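Local coordinates for acetyltransferase, GNAT family protein (PDB 6C37), which probably transfers an acetyl group from acetyl-CoA to the N-terminal alanine of protein substrates, at residues R78-V83 against L94-V99; G20-R25 against V83-G88; G130-F135 against P193-H198; A126-L131 against A159-R164. All coordinates share one frame; numbering follows the deposited sequence.

Contact 1 (R78-V83 against L94-V99); sequences RMLPFV and LTIGNV
Leu94 meets Phe82 at the hydrogen-bonded pair that opens this stretch of antiparallel hairpin, formed by strands 80-86 and 89-97 of the GNAT sheet. Leu94 O receives the N-H of Phe82 at 2.8 Å, and Leu94 N returns a bond to Phe82 O. On the face these two share, the side chains lie side by side, with Leu94 CD1 4.1 Å from Phe82 CD2. Thr95 faces the other way, paired with Pro81 in a non-hydrogen-bonded position. Its methyl CG2, anti to the backbone N, rests 3.8 Å from Met79 CG, while OG1 turns to a water that also donates to Phe82 O. Ile96 returns to the Leu94 face. Its CD1 reaches the edge of the Phe82 ring, in the ring plane, 3.9 Å from CE2, and also packs on Leu80 CB. The backbone of Ile96 exchanges two bonds with Leu80, and Ile96 O takes a further CA-H contact from Met79. Past Gly97 the regular pairing gives way, yet Val99 N still donates to Arg78 O at 3.1 Å. Val99 CG2 touches Leu80 CD1 at 4.0 Å, the two side chains set roughly perpendicular. Trp5 sets its ring edge-to-face with Phe82, and Tyr111, which binds acetyl-CoA, lies close to Leu94. The chemistry is thus divided: the backbone groups of Leu80, Phe82, Leu94 and Ile96 pair within the ladder, while Pro81 and Thr95 bond outward to Val24 and Gly110; the side chains of the first four are apolar, and the Thr95 hydroxyl and its water are on the opposite face.

Contact 2 (G20-R25 against V83-G88); sequences GLRPVR and VIELDG
Gly20 and Arg22 pair with Glu85 and Val83 through four backbone hydrogen bonds, in strand segments whose axes run antiparallel at 137°, a marked twist, and approach to 4.9 Å. This is the junction of strands 17-23 and 80-86 in the mixed sheet of the GNAT fold. Between the two hydrogen-bonded pairs, Leu21 and Ile84 form a non-hydrogen-bonded one; Leu21 CD2 lies beside Ile84 CG1 at 3.8 Å, on the face that packs against helix 122-135. Leu21 CA also directs its hydrogen at Val83 O.

The other face carries charge. With CG between its backbone N and carbonyl carbon (chi1 51°) and a bend at chi2, the Arg22 chain runs alongside Val83. The guanidinium is thereby sandwiched: Val83 CG1 sits 3.8 Å above the plane over its centre, and the guanidinium of Arg25 lies over the opposite face. Stacking of two such cations is probably made tolerable by the carboxylates of Asp28 and Glu85; Asp28 takes a salt bridge from Arg22 NH1, which also donates to Pro23 O. Just past the strand end, Val24 CG1 packs on Val83 CG2 at 3.7 Å.

Glu85 extends beyond CG to meet the edge of Arg22, its carboxylate turned 78° from the guanidinium plane. Two waters finish the arrangement, one linking Arg22 NH2, Glu85 OE2 and Gly88 O, the other joining Arg25 NH1 to the same carboxylate oxygen. In the salt bridge itself, Arg22 NE lies 2.8 Å from Glu85 OE2, approaching from above the carboxylate plane while the oxygen stays within the guanidinium plane.

Contact 3 (G130-F135 against P193-H198); sequences GLDHCF and PQSAAH
This is a helix-to-helix contact in which Asp132, near the C-terminal end of helix 122-135, accepts two amide hydrogen bonds from the first turn of helix 196-202. Its carboxylate is shared between two consecutive amides. Asp132 OD1 accepts from Ala196 N at 2.7 Å through its syn lone pair, and Asp132 OD2 accepts from Ala197 N at 3.0 Å, on the syn side and 15° out of the carboxylate plane. This fork is set up by chi1 of -72°, which places Asp132 CG anti to its own carbonyl carbon. Ser195 holds the N-cap position proper, and its OG accepts from His198 N at 3.0 Å. The amides of Ala196, Ala197 and His198 are therefore divided between a local serine and a distant aspartate, joining helix 122-135 of the GNAT fold to the C-terminal helix 196-202. Facing the N terminus of helix 196-202, the carboxylate probably has its negative charge stabilised by the helix dipole. Ser195 CB comes within 3.4 Å of Asp132 OD2, while the methyl of Ala197 lies on the same oxygen. One residue earlier, Leu131 CD2 touches Ala196 CB at 4.2 Å, where Val161 of helix 152-161 joins them.

Contact 4 (A126-L131 against A159-R164); sequences ALAMGL and AHVGFR
Val161 is the bump here and helix 122-135 supplies the hollow: the two methyls of this valine straddle the helix surface between Leu127 and Leu131, above Ala128. CG1 of Val161, anti to its backbone N (chi1 -176°), enters on the Leu131 side, where it comes to 3.6 Å from Leu131 CD2 and looks down on Ala128 CA. The side chains of Val161 and Leu131 run antiparallel alongside one another. Val161 CG2 leans the other way, 3.8 Å from Leu127 CD2, and the small Ala128 beneath leaves room for the valine to come near: the CA atoms of Ala128 and Val161 are 6.1 Å apart.

Leu127 is in turn a bump for the second segment. Its CD2 lodges between Val161 and the Phe163 ring, touching CE1 of Phe163 at 3.8 Å, and its CD1 also lies near that ring carbon. Phe163 CZ makes a looser approach to Leu131 CD1, at 4.5 Å. The chain turns at Gly162, whose positive phi (103°) closes a Schellman motif at the end of helix 152-161 before strand 164-172 begins, and Phe163, next after it, has its ring end nearer helix 122-135.

Around this patch, Ala196 of helix 196-202 covers Val161 and Ala128, and Ile187 of strand 178-188 supports Leu131 and Phe163. His160, next to Val161, touches the bound CoA disulfide and is hydrogen-bonded through ND1 to Thr124, an acetyl-CoA-binding residue. Across the two segments the chemistry is wholly apolar, so the fit of branched side chains carries the association, while the adjacent His160 meets the ligand and Thr124.

In the fold
From the N terminus, contact 2 closes a 57-residue loop, bringing strand 17-23 back against strand 80-86 after the intervening helices. Contact 1 closes the hairpin that follows; the two cross along the chain and share Val83, so three neighbouring strands are joined in one sheet. Contacts 3 and 4 come later and both start from helix 122-135, sharing Gly130 and Leu131. Contact 4 returns from helix 152-161, and contact 3, reaching on to helix 196-202, encloses most of that excursion. Helix 122-135 ties contacts 3 and 4 to the sheet of contacts 1 and 2: Ala126 packs on Ile84, Gly130 on Leu21, and Cys134 on Ile96.

Contact 1 (R78-V83 against L94-V99)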
loop_
_atom_site.group_PDB
_atom_site.type_symbol
_atom_site.label_atom_id
_atom_site.label_comp_id
_atom_site.label_asym_id
_atom_site.label_seq_id
_atom_site.Cartn_x
_atom_site.Cartn_y
_atom_site.Cartn_z
ATOM N N ARG A 78 7.910 -6.992 -10.955
ATOM C CA ARG A 78 7.157 -7.814 -10.018
ATOM C C ARG A 78 6.575 -7.025 -8.855
ATOM O O ARG A 78 5.757 -7.575 -8.106
ATOM C CB ARG A 78 8.044 -8.945 -9.493
ATOM C CG ARG A 78 8.460 -9.871 -10.630
ATOM C CD ARG A 78 9.029 -11.179 -10.133
ATOM N NE ARG A 78 10.321 -10.986 -9.483
ATOM C CZ ARG A 78 11.464 -11.485 -9.942
ATOM N NH1 ARG A 78 11.470 -12.210 -11.055
ATOM N NH2 ARG A 78 12.596 -11.258 -9.290
ATOM N N MET A 79 6.959 -5.758 -8.702
ATOM C CA MET A 79 6.575 -4.953 -7.552
ATOM C C MET A 79 6.622 -3.489 -7.952
ATOM O O MET A 79 7.389 -3.101 -8.839
ATOM C CB MET A 79 7.508 -5.220 -6.366
ATOM C CG MET A 79 7.219 -4.449 -5.077
ATOM S SD MET A 79 8.381 -4.939 -3.779
ATOM C CE MET A 79 8.461 -6.712 -4.109
ATOM N N LEU A 80 5.775 -2.680 -7.312
ATOM C CA LEU A 80 5.859 -1.221 -7.396
ATOM C C LEU A 80 5.914 -0.716 -5.965
ATOM O O LEU A 80 4.869 -0.579 -5.304
ATOM C CB LEU A 80 4.683 -0.624 -8.169
ATOM C CG LEU A 80 4.754 -0.848 -9.687
ATOM C CD1 LEU A 80 4.161 -2.209 -10.039
ATOM C CD2 LEU A 80 4.038 0.253 -10.464
ATOM N N PRO A 81 7.114 -0.479 -5.436
ATOM C CA PRO A 81 7.243 -0.033 -4.041
ATOM C C PRO A 81 7.220 1.486 -3.910
ATOM O O PRO A 81 8.236 2.157 -4.123
ATOM C CB PRO A 81 8.596 -0.618 -3.614
ATOM C CG PRO A 81 9.410 -0.640 -4.896
ATOM C CD PRO A 81 8.419 -0.838 -6.035
ATOM N N PHE A 82 6.067 2.034 -3.545
ATOM C CA PHE A 82 5.921 3.471 -3.367
ATOM C C PHE A 82 6.033 3.875 -1.905
ATOM O O PHE A 82 5.716 3.115 -0.988
ATOM C CB PHE A 82 4.581 3.970 -3.903
ATOM C CG PHE A 82 4.434 3.855 -5.387
ATOM C CD1 PHE A 82 5.121 4.710 -6.228
ATOM C CD2 PHE A 82 3.593 2.908 -5.940
ATOM C CE1 PHE A 82 4.986 4.628 -7.582
ATOM C CE2 PHE A 82 3.442 2.809 -7.306
ATOM C CZ PHE A 82 4.155 3.674 -8.144
ATOM N N VAL A 83 6.506 5.080 -1.712
ATOM C CA VAL A 83 6.371 5.827 -0.471
ATOM C C VAL A 83 5.129 6.702 -0.582
ATOM O O VAL A 83 4.852 7.290 -1.639
ATOM C CB VAL A 83 7.640 6.674 -0.228
ATOM C CG1 VAL A 83 7.431 7.695 0.879
ATOM C CG2 VAL A 83 8.811 5.797 0.075
ATOM N N LEU A 94 3.054 2.409 0.147
ATOM C CA LEU A 94 2.045 1.702 -0.635
ATOM C C LEU A 94 2.814 0.780 -1.566
ATOM O O LEU A 94 3.624 1.250 -2.370
ATOM C CB LEU A 94 1.167 2.679 -1.430
ATOM C CG LEU A 94 -0.013 2.354 -2.389
ATOM C CD1 LEU A 94 0.374 1.585 -3.688
ATOM C CD2 LEU A 94 -1.272 1.786 -1.726
ATOM N N THR A 95 2.569 -0.522 -1.455
ATOM C CA THR A 95 3.289 -1.513 -2.241
ATOM C C THR A 95 2.305 -2.311 -3.079
ATOM O O THR A 95 1.315 -2.836 -2.558
ATOM C CB THR A 95 4.098 -2.457 -1.349
ATOM O OG1 THR A 95 4.942 -1.698 -0.469
ATOM C CG2 THR A 95 4.963 -3.407 -2.204
ATOM N N ILE A 96 2.592 -2.415 -4.368
ATOM C CA ILE A 96 1.899 -3.327 -5.271
ATOM C C ILE A 96 2.836 -4.503 -5.507
ATOM O O ILE A 96 3.994 -4.303 -5.896
ATOM C CB ILE A 96 1.533 -2.618 -6.584
ATOM C CG1 ILE A 96 0.596 -1.448 -6.291
ATOM C CG2 ILE A 96 0.901 -3.602 -7.585
ATOM C CD1 ILE A 96 0.956 -0.193 -7.058
ATOM N N GLY A 97 2.371 -5.730 -5.227
ATOM C CA GLY A 97 3.250 -6.881 -5.204
ATOM C C GLY A 97 2.695 -8.039 -6.019
ATOM O O GLY A 97 1.535 -8.034 -6.439
ATOM N N ASN A 98 3.568 -9.028 -6.251
ATOM C CA ASN A 98 3.217 -10.228 -7.025
ATOM C C ASN A 98 2.575 -9.863 -8.366
ATOM O O ASN A 98 1.577 -10.458 -8.783
ATOM C CB ASN A 98 2.298 -11.134 -6.196
ATOM C CG ASN A 98 2.200 -12.537 -6.748
ATOM O OD1 ASN A 98 3.129 -13.031 -7.384
ATOM N ND2 ASN A 98 1.058 -13.179 -6.521
ATOM N N VAL A 99 3.146 -8.861 -9.048
ATOM C CA VAL A 99 2.595 -8.387 -10.313
ATOM C C VAL A 99 2.779 -9.447 -11.394
ATOM O O VAL A 99 3.882 -9.964 -11.594
ATOM C CB VAL A 99 3.267 -7.074 -10.742
ATOM C CG1 VAL A 99 2.710 -6.620 -12.090
ATOM C CG2 VAL A 99 3.074 -6.006 -9.678
HETATM O O HOH W 1 6.831 0.486 -0.740
#

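Contact 2 (G20-R25 against V83-G88)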
loop_
_atom_site.group_PDB
_atom_site.type_symbol
_atom_site.label_atom_id
_atom_site.label_comp_id
_atom_site.label_asym_id
_atom_site.label_seq_id
_atom_site.Cartn_x
_atom_site.Cartn_y
_atom_site.Cartn_z
ATOM N N GLY A 20 0.692 12.086 -2.221
ATOM C CA GLY A 20 1.176 11.543 -3.472
ATOM C C GLY A 20 2.009 10.303 -3.212
ATOM O O GLY A 20 2.368 10.012 -2.075
ATOM N N LEU A 21 2.288 9.560 -4.288
ATOM C CA LEU A 21 3.164 8.396 -4.239
ATOM C C LEU A 21 4.416 8.633 -5.076
ATOM O O LEU A 21 4.356 9.269 -6.134
ATOM C CB LEU A 21 2.456 7.136 -4.778
ATOM C CG LEU A 21 1.102 6.748 -4.211
ATOM C CD1 LEU A 21 0.552 5.498 -4.929
ATOM C CD2 LEU A 21 1.243 6.482 -2.717
ATOM N N ARG A 22 5.546 8.086 -4.626
ATOM C CA ARG A 22 6.767 8.142 -5.422
ATOM C C ARG A 22 7.686 6.989 -5.007
ATOM O O ARG A 22 7.522 6.413 -3.920
ATOM C CB ARG A 22 7.465 9.508 -5.267
ATOM C CG ARG A 22 7.680 9.927 -3.840
ATOM C CD ARG A 22 9.025 9.460 -3.334
ATOM N NE ARG A 22 9.338 9.992 -2.021
ATOM C CZ ARG A 22 10.183 9.408 -1.184
ATOM N NH1 ARG A 22 10.788 8.282 -1.548
ATOM N NH2 ARG A 22 10.427 9.948 0.006
ATOM N N PRO A 23 8.658 6.622 -5.849
ATOM C CA PRO A 23 9.481 5.440 -5.549
ATOM C C PRO A 23 10.303 5.569 -4.276
ATOM O O PRO A 23 10.814 6.641 -3.934
ATOM C CB PRO A 23 10.398 5.333 -6.768
ATOM C CG PRO A 23 9.655 5.982 -7.850
ATOM C CD PRO A 23 8.915 7.124 -7.211
ATOM N N VAL A 24 10.465 4.435 -3.594
ATOM C CA VAL A 24 11.420 4.327 -2.494
ATOM C C VAL A 24 12.808 4.759 -2.977
ATOM O O VAL A 24 13.158 4.560 -4.152
ATOM C CB VAL A 24 11.450 2.901 -1.908
ATOM C CG1 VAL A 24 10.138 2.591 -1.186
ATOM C CG2 VAL A 24 11.713 1.856 -2.990
ATOM N N ARG A 25 13.573 5.396 -2.077
ATOM C CA ARG A 25 14.932 5.879 -2.320
ATOM C C ARG A 25 15.837 5.499 -1.158
ATOM O O ARG A 25 15.379 5.253 -0.045
ATOM C CB ARG A 25 15.058 7.412 -2.421
ATOM C CG ARG A 25 13.988 8.172 -3.069
ATOM C CD ARG A 25 14.505 9.568 -3.342
ATOM N NE ARG A 25 14.036 10.555 -2.371
ATOM C CZ ARG A 25 12.952 11.296 -2.563
ATOM N NH1 ARG A 25 12.240 11.131 -3.669
ATOM N NH2 ARG A 25 12.577 12.198 -1.660
ATOM N N VAL A 83 6.506 5.080 -1.712
ATOM C CA VAL A 83 6.371 5.827 -0.471
ATOM C C VAL A 83 5.129 6.702 -0.582
ATOM O O VAL A 83 4.852 7.290 -1.639
ATOM C CB VAL A 83 7.640 6.674 -0.228
ATOM C CG1 VAL A 83 7.431 7.695 0.879
ATOM C CG2 VAL A 83 8.811 5.797 0.075
ATOM N N ILE A 84 4.360 6.777 0.501
ATOM C CA ILE A 84 3.267 7.733 0.617
ATOM C C ILE A 84 3.848 9.021 1.178
ATOM O O ILE A 84 4.439 9.012 2.263
ATOM C CB ILE A 84 2.149 7.206 1.526
ATOM C CG1 ILE A 84 1.639 5.852 1.038
ATOM C CG2 ILE A 84 0.980 8.198 1.568
ATOM C CD1 ILE A 84 0.661 5.215 1.994
ATOM N N GLU A 85 3.708 10.112 0.427
ATOM C CA GLU A 85 4.081 11.440 0.898
ATOM C C GLU A 85 2.841 12.203 1.343
ATOM O O GLU A 85 1.827 12.232 0.634
ATOM C CB GLU A 85 4.811 12.227 -0.189
ATOM C CG GLU A 85 6.228 11.758 -0.437
ATOM C CD GLU A 85 6.957 12.623 -1.453
ATOM O OE1 GLU A 85 6.305 13.434 -2.148
ATOM O OE2 GLU A 85 8.191 12.483 -1.549
ATOM N N LEU A 86 2.936 12.826 2.517
ATOM C CA LEU A 86 1.987 13.828 2.978
ATOM C C LEU A 86 2.721 15.160 2.990
ATOM O O LEU A 86 3.734 15.299 3.684
ATOM C CB LEU A 86 1.455 13.502 4.374
ATOM C CG LEU A 86 0.482 14.563 4.903
ATOM C CD1 LEU A 86 -0.847 14.488 4.162
ATOM C CD2 LEU A 86 0.301 14.427 6.410
ATOM N N ASP A 87 2.240 16.108 2.191
ATOM C CA ASP A 87 2.906 17.400 2.019
ATOM C C ASP A 87 4.404 17.223 1.748
ATOM O O ASP A 87 5.259 17.878 2.354
ATOM C CB ASP A 87 2.647 18.287 3.239
ATOM C CG ASP A 87 1.165 18.534 3.466
ATOM O OD1 ASP A 87 0.427 18.724 2.471
ATOM O OD2 ASP A 87 0.731 18.518 4.637
ATOM N N GLY A 88 4.717 16.301 0.834
ATOM C CA GLY A 88 6.079 16.020 0.424
ATOM C C GLY A 88 6.917 15.195 1.384
ATOM O O GLY A 88 8.096 14.948 1.088
HETATM O O HOH W 2 9.935 12.734 0.797
HETATM O O HOH W 3 10.064 13.156 -3.326
#

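Contact 3 (G130-F135 against P193-H198)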
loop_
_atom_site.group_PDB
_atom_site.type_symbol
_atom_site.label_atom_id
_atom_site.label_comp_id
_atom_site.label_asym_id
_atom_site.label_seq_id
_atom_site.Cartn_x
_atom_site.Cartn_y
_atom_site.Cartn_z
ATOM N N GLY A 130 -3.129 4.621 -6.102
ATOM C CA GLY A 130 -2.371 3.439 -6.480
ATOM C C GLY A 130 -3.175 2.501 -7.365
ATOM O O GLY A 130 -2.660 1.962 -8.353
ATOM N N LEU A 131 -4.451 2.311 -7.031
ATOM C CA LEU A 131 -5.332 1.482 -7.850
ATOM C C LEU A 131 -5.468 2.056 -9.256
ATOM O O LEU A 131 -5.337 1.330 -10.248
ATOM C CB LEU A 131 -6.703 1.365 -7.185
ATOM C CG LEU A 131 -7.737 0.472 -7.868
ATOM C CD1 LEU A 131 -7.241 -0.966 -7.927
ATOM C CD2 LEU A 131 -9.056 0.561 -7.104
ATOM N N ASP A 132 -5.745 3.363 -9.360
ATOM C CA ASP A 132 -5.845 3.997 -10.673
ATOM C C ASP A 132 -4.573 3.795 -11.485
ATOM O O ASP A 132 -4.635 3.561 -12.698
ATOM C CB ASP A 132 -6.126 5.493 -10.522
ATOM C CG ASP A 132 -7.529 5.777 -10.067
ATOM O OD1 ASP A 132 -8.417 4.921 -10.266
ATOM O OD2 ASP A 132 -7.757 6.875 -9.508
ATOM N N HIS A 133 -3.412 3.911 -10.835
ATOM C CA HIS A 133 -2.143 3.696 -11.516
ATOM C C HIS A 133 -2.033 2.262 -12.015
ATOM O O HIS A 133 -1.579 2.022 -13.136
ATOM C CB HIS A 133 -0.988 4.022 -10.572
ATOM C CG HIS A 133 0.349 4.051 -11.236
ATOM N ND1 HIS A 133 0.721 5.050 -12.113
ATOM C CD2 HIS A 133 1.408 3.215 -11.143
ATOM C CE1 HIS A 133 1.952 4.822 -12.534
ATOM N NE2 HIS A 133 2.394 3.718 -11.957
ATOM N N CYS A 134 -2.461 1.294 -11.200
ATOM C CA CYS A 134 -2.427 -0.106 -11.631
ATOM C C CYS A 134 -3.276 -0.338 -12.877
ATOM O O CYS A 134 -2.865 -1.070 -13.787
ATOM C CB CYS A 134 -2.922 -1.013 -10.504
ATOM S SG CYS A 134 -1.792 -1.210 -9.125
ATOM N N PHE A 135 -4.472 0.250 -12.921
ATOM C CA PHE A 135 -5.427 0.002 -13.995
ATOM C C PHE A 135 -5.162 0.858 -15.228
ATOM O O PHE A 135 -5.816 0.655 -16.256
ATOM C CB PHE A 135 -6.852 0.247 -13.509
ATOM C CG PHE A 135 -7.361 -0.807 -12.540
ATOM C CD1 PHE A 135 -6.714 -2.036 -12.427
ATOM C CD2 PHE A 135 -8.485 -0.569 -11.759
ATOM C CE1 PHE A 135 -7.186 -3.013 -11.541
ATOM C CE2 PHE A 135 -8.973 -1.538 -10.876
ATOM C CZ PHE A 135 -8.317 -2.759 -10.763
ATOM N N PRO A 193 -16.607 2.825 -13.177
ATOM C CA PRO A 193 -17.070 3.744 -14.232
ATOM C C PRO A 193 -16.258 5.024 -14.257
ATOM O O PRO A 193 -16.051 5.608 -15.328
ATOM C CB PRO A 193 -18.543 4.010 -13.870
ATOM C CG PRO A 193 -18.899 3.019 -12.839
ATOM C CD PRO A 193 -17.636 2.602 -12.150
ATOM N N GLN A 194 -15.785 5.469 -13.096
ATOM C CA GLN A 194 -14.866 6.584 -12.963
ATOM C C GLN A 194 -13.633 6.096 -12.210
ATOM O O GLN A 194 -13.628 5.005 -11.641
ATOM C CB GLN A 194 -15.527 7.758 -12.221
ATOM C CG GLN A 194 -16.775 8.336 -12.905
ATOM C CD GLN A 194 -16.480 9.428 -13.954
ATOM O OE1 GLN A 194 -15.349 9.569 -14.448
ATOM N NE2 GLN A 194 -17.508 10.207 -14.287
ATOM N N SER A 195 -12.577 6.905 -12.205
ATOM C CA SER A 195 -11.383 6.511 -11.469
ATOM C C SER A 195 -11.693 6.430 -9.979
ATOM O O SER A 195 -12.667 7.007 -9.482
ATOM C CB SER A 195 -10.233 7.491 -11.717
ATOM O OG SER A 195 -10.492 8.747 -11.117
ATOM N N ALA A 196 -10.854 5.681 -9.260
ATOM C CA ALA A 196 -11.008 5.616 -7.811
ATOM C C ALA A 196 -10.840 6.995 -7.178
ATOM O O ALA A 196 -11.533 7.325 -6.213
ATOM C CB ALA A 196 -10.021 4.610 -7.213
ATOM N N ALA A 197 -9.934 7.819 -7.711
ATOM C CA ALA A 197 -9.807 9.188 -7.211
ATOM C C ALA A 197 -11.108 9.963 -7.388
ATOM O O ALA A 197 -11.577 10.647 -6.465
ATOM C CB ALA A 197 -8.661 9.898 -7.930
ATOM N N HIS A 198 -11.702 9.870 -8.579
ATOM C CA HIS A 198 -12.987 10.516 -8.843
ATOM C C HIS A 198 -14.056 10.049 -7.861
ATOM O O HIS A 198 -14.853 10.857 -7.363
ATOM C CB HIS A 198 -13.397 10.229 -10.291
ATOM C CG HIS A 198 -14.512 11.087 -10.797
ATOM N ND1 HIS A 198 -15.829 10.881 -10.445
ATOM C CD2 HIS A 198 -14.507 12.154 -11.632
ATOM C CE1 HIS A 198 -16.587 11.787 -11.038
ATOM N NE2 HIS A 198 -15.809 12.572 -11.762
#

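Contact 4 (A126-L131 against A159-R164)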
loop_
_atom_site.group_PDB
_atom_site.type_symbol
_atom_site.label_atom_id
_atom_site.label_comp_id
_atom_site.label_asym_id
_atom_site.label_seq_id
_atom_site.Cartn_x
_atom_site.Cartn_y
_atom_site.Cartn_z
ATOM N N ALA A 126 -4.136 7.169 -0.879
ATOM C CA ALA A 126 -3.016 6.401 -1.414
ATOM C C ALA A 126 -3.514 5.165 -2.150
ATOM O O ALA A 126 -3.042 4.853 -3.253
ATOM C CB ALA A 126 -2.055 6.000 -0.296
ATOM N N LEU A 127 -4.486 4.460 -1.562
ATOM C CA LEU A 127 -5.018 3.262 -2.200
ATOM C C LEU A 127 -5.705 3.607 -3.518
ATOM O O LEU A 127 -5.495 2.937 -4.535
ATOM C CB LEU A 127 -5.992 2.552 -1.252
ATOM C CG LEU A 127 -6.629 1.256 -1.760
ATOM C CD1 LEU A 127 -5.550 0.270 -2.215
ATOM C CD2 LEU A 127 -7.487 0.626 -0.660
ATOM N N ALA A 128 -6.542 4.653 -3.517
ATOM C CA ALA A 128 -7.262 5.023 -4.729
ATOM C C ALA A 128 -6.303 5.418 -5.843
ATOM O O ALA A 128 -6.424 4.942 -6.976
ATOM C CB ALA A 128 -8.244 6.154 -4.437
ATOM N N MET A 129 -5.322 6.267 -5.543
ATOM C CA MET A 129 -4.424 6.652 -6.625
ATOM C C MET A 129 -3.525 5.487 -7.043
ATOM O O MET A 129 -3.228 5.339 -8.232
ATOM C CB MET A 129 -3.613 7.897 -6.241
ATOM C CG MET A 129 -2.563 7.720 -5.171
ATOM S SD MET A 129 -1.824 9.352 -4.805
ATOM C CE MET A 129 -3.290 10.317 -4.495
ATOM N N GLY A 130 -3.129 4.621 -6.102
ATOM C CA GLY A 130 -2.371 3.439 -6.480
ATOM C C GLY A 130 -3.175 2.501 -7.365
ATOM O O GLY A 130 -2.660 1.962 -8.353
ATOM N N LEU A 131 -4.451 2.311 -7.031
ATOM C CA LEU A 131 -5.332 1.482 -7.850
ATOM C C LEU A 131 -5.468 2.056 -9.256
ATOM O O LEU A 131 -5.337 1.330 -10.248
ATOM C CB LEU A 131 -6.703 1.365 -7.185
ATOM C CG LEU A 131 -7.737 0.472 -7.868
ATOM C CD1 LEU A 131 -7.241 -0.966 -7.927
ATOM C CD2 LEU A 131 -9.056 0.561 -7.104
ATOM N N ALA A 159 -13.040 -0.744 1.798
ATOM C CA ALA A 159 -14.439 -0.465 1.482
ATOM C C ALA A 159 -14.608 0.912 0.834
ATOM O O ALA A 159 -15.405 1.066 -0.102
ATOM C CB ALA A 159 -15.289 -0.572 2.749
ATOM N N HIS A 160 -13.846 1.916 1.291
ATOM C CA HIS A 160 -13.944 3.257 0.704
ATOM C C HIS A 160 -13.700 3.245 -0.802
ATOM O O HIS A 160 -14.297 4.039 -1.538
ATOM C CB HIS A 160 -12.933 4.217 1.334
ATOM C CG HIS A 160 -13.179 4.523 2.774
ATOM N ND1 HIS A 160 -12.232 5.139 3.565
ATOM C CD2 HIS A 160 -14.255 4.307 3.565
ATOM C CE1 HIS A 160 -12.713 5.282 4.787
ATOM N NE2 HIS A 160 -13.936 4.779 4.816
ATOM N N VAL A 161 -12.772 2.398 -1.270
ATOM C CA VAL A 161 -12.373 2.393 -2.682
ATOM C C VAL A 161 -13.203 1.410 -3.502
ATOM O O VAL A 161 -13.153 1.443 -4.743
ATOM C CB VAL A 161 -10.851 2.127 -2.743
ATOM C CG1 VAL A 161 -10.296 2.193 -4.156
ATOM C CG2 VAL A 161 -10.117 3.143 -1.881
ATOM N N GLY A 162 -13.991 0.564 -2.856
ATOM C CA GLY A 162 -14.905 -0.304 -3.561
ATOM C C GLY A 162 -14.487 -1.748 -3.698
ATOM O O GLY A 162 -15.066 -2.451 -4.535
ATOM N N PHE A 163 -13.503 -2.212 -2.921
ATOM C CA PHE A 163 -13.106 -3.617 -2.974
ATOM C C PHE A 163 -14.256 -4.527 -2.541
ATOM O O PHE A 163 -15.023 -4.189 -1.634
ATOM C CB PHE A 163 -11.886 -3.853 -2.076
ATOM C CG PHE A 163 -10.579 -3.457 -2.715
ATOM C CD1 PHE A 163 -10.131 -2.147 -2.662
ATOM C CD2 PHE A 163 -9.797 -4.399 -3.384
ATOM C CE1 PHE A 163 -8.934 -1.778 -3.272
ATOM C CE2 PHE A 163 -8.583 -4.032 -3.983
ATOM C CZ PHE A 163 -8.157 -2.729 -3.929
ATOM N N ARG A 164 -14.358 -5.698 -3.182
ATOM C CA ARG A 164 -15.337 -6.731 -2.834
ATOM C C ARG A 164 -14.664 -7.849 -2.060
ATOM O O ARG A 164 -13.547 -8.250 -2.386
ATOM C CB ARG A 164 -15.965 -7.398 -4.065
ATOM C CG ARG A 164 -16.670 -6.549 -5.065
ATOM C CD ARG A 164 -16.967 -7.399 -6.303
ATOM N NE ARG A 164 -15.844 -7.411 -7.230
ATOM C CZ ARG A 164 -14.988 -8.422 -7.375
ATOM N NH1 ARG A 164 -15.123 -9.531 -6.660
ATOM N NH2 ARG A 164 -13.992 -8.322 -8.242
#